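Local coordinates for KaiC domain-containing protein (Pyrococcus horikoshii, PDB 2ZTS) that binds ADP with magnesium in a six-chain assembly and is probably a KaiC-like P-loop ATPase, at residues 22-28 with 223-229; 16-22 with 241-245; 30-36 with 173-179. All coordinates share one frame; numbering follows the deposited sequence.

Interaction 1 of 3, residues 22-28 with 223-229. With ADP (adenosine-5'-diphosphate), chain D.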
loop_
_atom_site.group_PDB
_atom_site.type_symbol
_atom_site.label_atom_id
_atom_site.label_comp_id
_atom_site.label_asym_id
_atom_site.label_seq_id
_atom_site.Cartn_x
_atom_site.Cartn_y
_atom_site.Cartn_z
ATOM N N LEU C 22 15.548 30.716 14.131
ATOM C CA LEU C 22 14.368 29.854 14.130
ATOM C C LEU C 22 14.272 29.015 15.396
ATOM O O LEU C 22 13.215 28.467 15.673
ATOM C CB LEU C 22 14.348 28.941 12.871
ATOM C CG LEU C 22 14.532 29.629 11.509
ATOM C CD1 LEU C 22 14.429 28.709 10.349
ATOM C CD2 LEU C 22 13.559 30.747 11.353
ATOM N N ILE C 23 15.356 28.907 16.158
ATOM C CA ILE C 23 15.439 27.991 17.282
ATOM C C ILE C 23 16.109 28.656 18.508
ATOM O O ILE C 23 16.858 28.026 19.250
ATOM C CB ILE C 23 16.164 26.663 16.873
ATOM C CG1 ILE C 23 17.486 26.941 16.185
ATOM C CG2 ILE C 23 15.315 25.899 15.927
ATOM C CD1 ILE C 23 18.487 25.794 16.237
ATOM N N GLU C 24 15.754 29.930 18.701
ATOM C CA GLU C 24 16.129 30.781 19.826
ATOM C C GLU C 24 17.635 30.863 20.043
ATOM O O GLU C 24 18.091 30.879 21.159
ATOM C CB GLU C 24 15.406 30.338 21.098
ATOM C CG GLU C 24 13.880 30.487 21.115
ATOM C CD GLU C 24 13.325 30.134 22.502
ATOM O OE1 GLU C 24 13.599 30.879 23.475
ATOM O OE2 GLU C 24 12.670 29.091 22.666
ATOM N N GLY C 25 18.408 30.900 18.967
ATOM C CA GLY C 25 19.865 31.062 19.023
ATOM C C GLY C 25 20.673 29.797 18.749
ATOM O O GLY C 25 21.892 29.863 18.597
ATOM N N GLY C 26 20.051 28.624 18.653
ATOM C CA GLY C 26 20.830 27.399 18.433
ATOM C C GLY C 26 20.240 26.185 19.081
ATOM O O GLY C 26 19.184 26.295 19.701
ATOM N N PHE C 27 20.877 25.018 18.878
ATOM C CA PHE C 27 20.409 23.771 19.448
ATOM C C PHE C 27 20.735 23.679 20.952
ATOM O O PHE C 27 21.905 23.858 21.328
ATOM C CB PHE C 27 21.074 22.557 18.797
ATOM C CG PHE C 27 21.000 22.519 17.319
ATOM C CD1 PHE C 27 19.788 22.243 16.669
ATOM C CD2 PHE C 27 22.148 22.674 16.550
ATOM C CE1 PHE C 27 19.723 22.142 15.282
ATOM C CE2 PHE C 27 22.072 22.578 15.126
ATOM C CZ PHE C 27 20.840 22.327 14.512
ATOM N N PRO C 28 19.763 23.304 21.798
ATOM C CA PRO C 28 20.104 22.997 23.190
ATOM C C PRO C 28 21.258 22.011 23.210
ATOM O O PRO C 28 21.233 20.949 22.548
ATOM C CB PRO C 28 18.829 22.363 23.769
ATOM C CG PRO C 28 17.704 22.793 22.914
ATOM C CD PRO C 28 18.314 23.129 21.526
HETATM N N MSE C 223 11.670 20.623 18.209
HETATM C CA MSE C 223 12.968 20.914 18.855
HETATM C C MSE C 223 12.730 21.045 20.337
HETATM O O MSE C 223 12.017 21.940 20.754
HETATM C CB MSE C 223 13.586 22.192 18.320
HETATM C CG MSE C 223 14.997 22.527 18.867
HETATM SE SE MSE C 223 16.299 21.139 18.284
HETATM C CE MSE C 223 16.028 21.347 16.306
ATOM N N ARG C 224 13.324 20.164 21.126
ATOM C CA ARG C 224 13.062 20.176 22.549
ATOM C C ARG C 224 13.547 21.490 23.177
ATOM O O ARG C 224 14.425 22.151 22.644
ATOM C CB ARG C 224 13.708 18.969 23.226
ATOM C CG ARG C 224 15.263 19.051 23.351
ATOM C CD ARG C 224 15.812 18.405 24.643
ATOM N NE ARG C 224 17.276 18.466 24.664
ATOM C CZ ARG C 224 18.093 17.719 25.413
ATOM N NH1 ARG C 224 17.624 16.856 26.308
ATOM N NH2 ARG C 224 19.407 17.885 25.276
ATOM N N GLU C 225 12.899 21.877 24.269
ATOM C CA GLU C 225 13.270 23.060 25.063
ATOM C C GLU C 225 13.273 24.335 24.248
ATOM O O GLU C 225 13.991 25.249 24.564
ATOM C CB GLU C 225 14.671 22.885 25.725
ATOM C CG GLU C 225 14.818 21.677 26.638
ATOM C CD GLU C 225 16.277 21.363 27.060
ATOM O OE1 GLU C 225 16.915 20.478 26.424
ATOM O OE2 GLU C 225 16.786 21.965 28.068
ATOM N N THR C 226 12.502 24.408 23.175
ATOM C CA THR C 226 12.592 25.563 22.318
ATOM C C THR C 226 11.244 25.926 21.743
ATOM O O THR C 226 10.586 25.078 21.176
ATOM C CB THR C 226 13.545 25.246 21.139
ATOM O OG1 THR C 226 14.762 24.683 21.621
ATOM C CG2 THR C 226 13.996 26.508 20.443
ATOM N N ARG C 227 10.891 27.195 21.811
ATOM C CA ARG C 227 9.755 27.774 21.093
ATOM C C ARG C 227 10.340 28.097 19.726
ATOM O O ARG C 227 10.845 29.200 19.529
ATOM C CB ARG C 227 9.221 29.049 21.847
ATOM C CG ARG C 227 7.856 29.738 21.384
ATOM C CD ARG C 227 7.057 30.443 22.583
ATOM N NE ARG C 227 5.730 31.094 22.358
ATOM C CZ ARG C 227 4.577 30.505 21.944
ATOM N NH1 ARG C 227 4.524 29.223 21.606
ATOM N NH2 ARG C 227 3.452 31.219 21.838
ATOM N N HIS C 228 10.324 27.117 18.823
ATOM C CA HIS C 228 10.862 27.273 17.436
ATOM C C HIS C 228 9.762 27.708 16.501
ATOM O O HIS C 228 8.629 27.369 16.695
ATOM C CB HIS C 228 11.502 25.969 16.849
ATOM C CG HIS C 228 10.589 24.772 16.859
ATOM N ND1 HIS C 228 9.268 24.831 16.513
ATOM C CD2 HIS C 228 10.818 23.479 17.173
ATOM C CE1 HIS C 228 8.714 23.637 16.646
ATOM N NE2 HIS C 228 9.634 22.799 17.055
ATOM N N SER C 229 10.134 28.406 15.442
ATOM C CA SER C 229 9.208 28.761 14.377
ATOM C C SER C 229 8.651 27.454 13.772
ATOM O O SER C 229 9.357 26.461 13.686
ATOM C CB SER C 229 9.974 29.571 13.337
ATOM O OG SER C 229 9.183 29.834 12.209
HETATM P PB ADP D . 5.808 14.721 20.996
HETATM O O1B ADP D . 4.487 14.357 20.379
HETATM O O2B ADP D . 6.949 14.373 20.042
HETATM O O3B ADP D . 5.982 13.843 22.203
HETATM P PA ADP D . 6.519 17.003 22.543
HETATM O O1A ADP D . 5.505 16.999 23.657
HETATM O O2A ADP D . 7.796 16.231 22.754
HETATM O O3A ADP D . 5.856 16.308 21.198
HETATM O "O5'" ADP D . 6.595 18.527 22.108
HETATM C "C5'" ADP D . 7.817 19.179 22.015
HETATM C "C4'" ADP D . 7.546 20.474 21.296
HETATM O "O4'" ADP D . 7.010 21.445 22.168
HETATM C "C3'" ADP D . 8.810 21.027 20.668
HETATM O "O3'" ADP D . 8.914 20.479 19.401
HETATM C "C2'" ADP D . 8.509 22.487 20.661
HETATM O "O2'" ADP D . 7.819 22.897 19.532
HETATM C "C1'" ADP D . 7.589 22.690 21.853
HETATM N N9 ADP D . 8.386 23.149 22.993
HETATM C C8 ADP D . 9.291 22.409 23.730
HETATM N N7 ADP D . 9.794 23.207 24.707
HETATM C C5 ADP D . 9.231 24.426 24.572
HETATM C C6 ADP D . 9.413 25.579 25.315
HETATM N N6 ADP D . 10.026 25.462 26.492
HETATM N N1 ADP D . 8.663 26.682 24.970
HETATM C C2 ADP D . 7.767 26.629 23.887
HETATM N N3 ADP D . 7.599 25.462 23.133
HETATM C C4 ADP D . 8.331 24.398 23.500
#
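Phe-27 receives the selenomethionine Met-223 at its edge. Met-223 CE lies near the ring plane, 3.9 Å from Phe-27 CD1. Met-223 SE sits 5.4 Å from the centroid of the Phe-27 ring and 84° off its normal, a Met-aromatic contact made at the rim. The bends at chi2 (65°) and chi3 (58°) of Met-223 bring the methyl back to this edge, while its CG rests against Pro-28 CD. Pro-28 CG packs 3.4 Å from Arg-224 O, the same carbonyl that accepts a 2.8 Å bond from Thr-226 OG1, which also bonds to Arg-11. The other branch of Thr-226, CG2, faces the carbonyl of Ile-23. Glu-24 and Thr-226 run past one another in opposite senses, which carries the carboxylate beyond the threonine; there Arg-227 N meets Glu-24 OE2 at 2.7 Å, nearly along the C-O axis. A second bond, from Ser-229 N to Leu-22 O (3.1 Å), closes the far end. The backbone thus shaped presents Met-223 N to ADP O3' at 3.0 Å, with a weak hydrogen bond between His-228 NE2 and the same oxygen. Lys-43 and Thr-44 of the second subunit bind this ADP too, so the segment completes an intersubunit nucleotide site, as in hexameric KaiC-like ATPases.

Interaction 2 of 3, residues 16-22 with 241-245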
loop_
_atom_site.group_PDB
_atom_site.type_symbol
_atom_site.label_atom_id
_atom_site.label_comp_id
_atom_site.label_asym_id
_atom_site.label_seq_id
_atom_site.Cartn_x
_atom_site.Cartn_y
_atom_site.Cartn_z
ATOM N N ILE C 16 24.682 27.949 10.307
ATOM C CA ILE C 16 23.938 28.147 9.047
ATOM C C ILE C 16 23.239 29.511 9.124
ATOM O O ILE C 16 22.306 29.686 9.921
ATOM C CB ILE C 16 22.921 26.990 8.828
ATOM C CG1 ILE C 16 23.700 25.681 8.520
ATOM C CG2 ILE C 16 21.930 27.352 7.658
ATOM C CD1 ILE C 16 23.053 24.513 8.987
ATOM N N PRO C 17 23.727 30.487 8.349
ATOM C CA PRO C 17 23.176 31.844 8.434
ATOM C C PRO C 17 21.706 31.779 8.211
ATOM O O PRO C 17 21.242 31.019 7.352
ATOM C CB PRO C 17 23.904 32.601 7.328
ATOM C CG PRO C 17 25.205 31.817 7.120
ATOM C CD PRO C 17 24.859 30.403 7.391
ATOM N N GLY C 18 20.969 32.517 9.032
ATOM C CA GLY C 18 19.530 32.553 8.927
ATOM C C GLY C 18 18.783 31.530 9.755
ATOM O O GLY C 18 17.573 31.675 9.946
ATOM N N PHE C 19 19.488 30.543 10.300
ATOM C CA PHE C 19 18.865 29.410 10.959
ATOM C C PHE C 19 18.694 29.530 12.457
ATOM O O PHE C 19 17.681 29.093 12.998
ATOM C CB PHE C 19 19.674 28.131 10.667
ATOM C CG PHE C 19 18.960 26.899 11.031
ATOM C CD1 PHE C 19 17.838 26.499 10.293
ATOM C CD2 PHE C 19 19.376 26.123 12.099
ATOM C CE1 PHE C 19 17.141 25.393 10.635
ATOM C CE2 PHE C 19 18.703 24.979 12.423
ATOM C CZ PHE C 19 17.577 24.600 11.688
ATOM N N ASP C 20 19.695 30.056 13.150
ATOM C CA ASP C 20 19.640 30.096 14.616
ATOM C C ASP C 20 18.440 30.870 15.098
ATOM O O ASP C 20 17.846 30.507 16.084
ATOM C CB ASP C 20 20.920 30.678 15.231
ATOM C CG ASP C 20 22.117 29.791 15.008
ATOM O OD1 ASP C 20 21.933 28.582 14.736
ATOM O OD2 ASP C 20 23.291 30.239 15.065
ATOM N N GLU C 21 18.071 31.917 14.380
ATOM C CA GLU C 21 16.874 32.708 14.714
ATOM C C GLU C 21 15.566 31.908 14.730
ATOM O O GLU C 21 14.583 32.384 15.255
ATOM C CB GLU C 21 16.710 33.963 13.784
ATOM C CG GLU C 21 17.126 33.839 12.325
ATOM C CD GLU C 21 18.505 34.483 11.961
ATOM O OE1 GLU C 21 19.563 33.786 12.062
ATOM O OE2 GLU C 21 18.541 35.655 11.504
ATOM N N LEU C 22 15.548 30.716 14.131
ATOM C CA LEU C 22 14.368 29.854 14.130
ATOM C C LEU C 22 14.272 29.015 15.396
ATOM O O LEU C 22 13.215 28.467 15.673
ATOM C CB LEU C 22 14.348 28.941 12.871
ATOM C CG LEU C 22 14.532 29.629 11.509
ATOM C CD1 LEU C 22 14.429 28.709 10.349
ATOM C CD2 LEU C 22 13.559 30.747 11.353
ATOM N N GLY C 241 27.899 27.561 0.941
ATOM C CA GLY C 241 27.029 26.665 1.708
ATOM C C GLY C 241 25.577 27.107 1.850
ATOM O O GLY C 241 25.074 27.928 1.090
ATOM N N ILE C 242 24.896 26.573 2.854
ATOM C CA ILE C 242 23.499 26.895 3.057
ATOM C C ILE C 242 23.338 28.302 3.608
ATOM O O ILE C 242 24.113 28.742 4.494
ATOM C CB ILE C 242 22.816 25.867 3.969
ATOM C CG1 ILE C 242 22.889 24.499 3.322
ATOM C CG2 ILE C 242 21.363 26.232 4.198
ATOM C CD1 ILE C 242 22.180 23.406 4.065
ATOM N N VAL C 243 22.338 28.992 3.064
ATOM C CA VAL C 243 21.767 30.206 3.656
ATOM C C VAL C 243 20.223 30.080 3.661
ATOM O O VAL C 243 19.603 29.852 2.611
ATOM C CB VAL C 243 22.143 31.509 2.864
ATOM C CG1 VAL C 243 21.465 32.744 3.501
ATOM C CG2 VAL C 243 23.679 31.759 2.773
ATOM N N VAL C 244 19.625 30.266 4.828
ATOM C CA VAL C 244 18.195 30.255 5.031
ATOM C C VAL C 244 17.671 31.697 5.022
ATOM O O VAL C 244 18.318 32.575 5.562
ATOM C CB VAL C 244 17.882 29.607 6.360
ATOM C CG1 VAL C 244 16.401 29.657 6.662
ATOM C CG2 VAL C 244 18.415 28.152 6.366
ATOM N N TYR C 245 16.515 31.931 4.396
ATOM C CA TYR C 245 15.964 33.274 4.156
ATOM C C TYR C 245 14.658 33.511 4.928
ATOM O O TYR C 245 14.106 32.574 5.431
ATOM C CB TYR C 245 15.741 33.436 2.660
ATOM C CG TYR C 245 17.011 33.500 1.893
ATOM C CD1 TYR C 245 17.862 34.627 1.983
ATOM C CD2 TYR C 245 17.405 32.447 1.067
ATOM C CE1 TYR C 245 19.079 34.696 1.262
ATOM C CE2 TYR C 245 18.601 32.510 0.343
ATOM C CZ TYR C 245 19.430 33.629 0.448
ATOM O OH TYR C 245 20.591 33.661 -0.273
#
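The ring of Phe-19 meets Val-244 obliquely, Phe-19 CD1 lying 4.3 Å from Val-244 CG2, and it also packs edge-to-face with the ring of Phe-46 on helix 43-58. The ring of Pro-17 turns its CD to Ile-242 O, 3.4 Å away. The side chains of Ile-16 and Ile-242 cross, their CG2 methyls 3.7 Å apart. Ile-16 CG2 also touches Val-244 CG2 at 3.8 Å. With chi1 at 176°, CG1 of Val-244 is turned to Leu-22 CD1 and CG2 to Ile-16 and Phe-19. Phe-46 reaches Ile-16 and Ile-242 as well, so helix 43-58 packs against both segments. A single cross-segment hydrogen bond, Val-244 N to Pro-17 O, is 3.1 Å long and nearly straight at 171°, though its donor is tilted 20° from the carbonyl plane. Alongside it, Gly-18, with no side chain to intervene, brings its CA to Val-244 O at 3.6 Å. The chemistry is therefore mainly apolar: methyl packing joins the 16-22 loop to the last strand of the sheet, and one directional backbone bond probably helps to fix how the two lie along each other.

Interaction 3 of 3, residues 30-36 with 173-179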
loop_
_atom_site.group_PDB
_atom_site.type_symbol
_atom_site.label_atom_id
_atom_site.label_comp_id
_atom_site.label_asym_id
_atom_site.label_seq_id
_atom_site.Cartn_x
_atom_site.Cartn_y
_atom_site.Cartn_z
ATOM N N GLY C 30 23.615 19.060 23.965
ATOM C CA GLY C 30 23.317 17.691 24.304
ATOM C C GLY C 30 22.198 17.046 23.444
ATOM O O GLY C 30 21.986 15.841 23.560
ATOM N N THR C 31 21.513 17.812 22.603
ATOM C CA THR C 31 20.346 17.283 21.800
ATOM C C THR C 31 20.783 16.370 20.646
ATOM O O THR C 31 21.756 16.649 19.999
ATOM C CB THR C 31 19.582 18.440 21.129
ATOM O OG1 THR C 31 19.257 19.425 22.079
ATOM C CG2 THR C 31 18.222 17.994 20.656
ATOM N N THR C 32 20.060 15.287 20.386
ATOM C CA THR C 32 20.156 14.565 19.101
ATOM C C THR C 32 19.083 15.029 18.133
ATOM O O THR C 32 17.884 14.923 18.451
ATOM C CB THR C 32 19.999 13.125 19.373
ATOM O OG1 THR C 32 21.078 12.746 20.215
ATOM C CG2 THR C 32 20.166 12.239 18.037
ATOM N N VAL C 33 19.491 15.602 17.006
ATOM C CA VAL C 33 18.608 16.173 15.976
ATOM C C VAL C 33 18.614 15.262 14.767
ATOM O O VAL C 33 19.686 14.927 14.267
ATOM C CB VAL C 33 19.100 17.520 15.538
ATOM C CG1 VAL C 33 18.168 18.177 14.512
ATOM C CG2 VAL C 33 19.239 18.461 16.791
ATOM N N LEU C 34 17.421 14.866 14.332
ATOM C CA LEU C 34 17.189 14.102 13.135
ATOM C C LEU C 34 16.985 15.099 12.033
ATOM O O LEU C 34 16.059 15.916 12.053
ATOM C CB LEU C 34 15.955 13.205 13.271
ATOM C CG LEU C 34 15.792 12.236 12.091
ATOM C CD1 LEU C 34 16.885 11.154 12.047
ATOM C CD2 LEU C 34 14.433 11.602 12.070
ATOM N N LEU C 35 17.913 15.069 11.086
ATOM C CA LEU C 35 17.844 15.832 9.869
ATOM C C LEU C 35 17.354 14.855 8.739
ATOM O O LEU C 35 18.054 13.865 8.383
ATOM C CB LEU C 35 19.211 16.413 9.592
ATOM C CG LEU C 35 19.269 17.171 8.278
ATOM C CD1 LEU C 35 18.372 18.428 8.315
ATOM C CD2 LEU C 35 20.661 17.536 7.936
ATOM N N THR C 36 16.157 15.125 8.205
ATOM C CA THR C 36 15.487 14.227 7.247
ATOM C C THR C 36 15.051 14.977 5.992
ATOM O O THR C 36 14.863 16.172 6.013
ATOM C CB THR C 36 14.319 13.480 7.945
ATOM O OG1 THR C 36 13.708 12.530 7.047
ATOM C CG2 THR C 36 13.180 14.411 8.413
ATOM N N VAL C 173 26.990 14.827 23.581
ATOM C CA VAL C 173 27.361 15.843 22.563
ATOM C C VAL C 173 26.127 16.318 21.782
ATOM O O VAL C 173 25.056 15.845 21.971
ATOM C CB VAL C 173 28.512 15.409 21.618
ATOM C CG1 VAL C 173 29.788 15.190 22.442
ATOM C CG2 VAL C 173 28.187 14.132 20.798
ATOM N N THR C 174 26.268 17.360 20.999
ATOM C CA THR C 174 25.137 17.843 20.241
ATOM C C THR C 174 25.301 17.207 18.893
ATOM O O THR C 174 26.313 17.419 18.262
ATOM C CB THR C 174 25.210 19.338 20.103
ATOM O OG1 THR C 174 25.137 19.981 21.389
ATOM C CG2 THR C 174 24.002 19.850 19.267
ATOM N N THR C 175 24.318 16.414 18.483
ATOM C CA THR C 175 24.418 15.510 17.355
ATOM C C THR C 175 23.362 15.753 16.283
ATOM O O THR C 175 22.190 15.952 16.648
ATOM C CB THR C 175 24.208 14.100 17.892
ATOM O OG1 THR C 175 25.205 13.840 18.893
ATOM C CG2 THR C 175 24.435 12.995 16.783
ATOM N N ILE C 176 23.764 15.718 14.991
ATOM C CA ILE C 176 22.842 15.539 13.850
ATOM C C ILE C 176 22.984 14.115 13.254
ATOM O O ILE C 176 24.088 13.644 12.942
ATOM C CB ILE C 176 23.076 16.590 12.772
ATOM C CG1 ILE C 176 22.738 17.967 13.323
ATOM C CG2 ILE C 176 22.242 16.293 11.480
ATOM C CD1 ILE C 176 23.241 19.147 12.459
ATOM N N LEU C 177 21.861 13.428 13.129
ATOM C CA LEU C 177 21.738 12.149 12.433
ATOM C C LEU C 177 20.910 12.416 11.215
ATOM O O LEU C 177 19.884 13.112 11.293
ATOM C CB LEU C 177 20.969 11.107 13.276
ATOM C CG LEU C 177 21.405 10.912 14.732
ATOM C CD1 LEU C 177 20.431 10.065 15.497
ATOM C CD2 LEU C 177 22.780 10.264 14.747
ATOM N N THR C 178 21.316 11.859 10.089
ATOM C CA THR C 178 20.586 12.070 8.848
ATOM C C THR C 178 19.875 10.816 8.460
ATOM O O THR C 178 20.393 9.717 8.707
ATOM C CB THR C 178 21.499 12.509 7.722
ATOM O OG1 THR C 178 22.357 11.436 7.328
ATOM C CG2 THR C 178 22.445 13.623 8.205
ATOM N N THR C 179 18.680 10.976 7.893
ATOM C CA THR C 179 17.970 9.865 7.286
ATOM C C THR C 179 17.223 10.349 6.040
ATOM O O THR C 179 17.107 11.554 5.796
ATOM C CB THR C 179 17.076 9.181 8.296
ATOM O OG1 THR C 179 16.524 7.977 7.740
ATOM C CG2 THR C 179 15.869 10.011 8.614
#
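Val-33 is gripped at both its backbone polar atoms, its N by Thr-175 O and its O by Leu-177 N, within a ladder of bonds that alternates between strands 32-36 and 174-179. Leu-35 N returns to Leu-177 O at 2.8 Å; Thr-175 N to Thr-31 O and Thr-179 N to Leu-35 O extend the series. At the entry to the ladder, Gly-30 N bonds to the hydroxyl of Thr-174 (OG1, 3.1 Å). Side chains then pair by face. On one, Leu-35 CB lies 3.6 Å from Ile-176 CG2; chi1 of -65° places CG1 of Ile-176 beside the backbone N and leaves CG2 anti to it, against Leu-35. On the other, Leu-177 CD1 presses on Thr-32 CG2 at a tight 3.4 Å, and Leu-34 CD1 meets Thr-179 CG2 at 3.8 Å. Further out, Phe-46 of helix 43-58 covers Leu-35 and Ile-176, while Thr-178 OG1 bonds to Asp-142, a magnesium-binding residue, and Thr-179 OG1 to Glu-195. The strands run parallel, 29° apart in direction, and form the centre of the sheet. Strand 32-36 leads into the Walker A loop and helix 43-58, the strand-loop-helix of the RecA-like P-loop NTPase fold.

Overall arrangement
Along the chain the contacts are nested: interaction 3 lies inside the loop closed by interaction 1, which itself lies inside the loop closed by interaction 2. The centres of interactions 1 and 2, which share Leu-22, are about 13 Å apart. Interaction 3 is centred about 14 Å from interaction 1 and about 17 Å from interaction 2. Phe-27 links them, packing on Phe-19 of interaction 2 and Val-33 of interaction 3. Interactions 2 and 3 do not touch, yet they reach the same mixed sheet, one at its terminal strand 241-244, the other at its central parallel pair. Both lie near the chain's own nucleotide site, whereas interaction 1 serves the site of the second subunit, so one fold takes part in two.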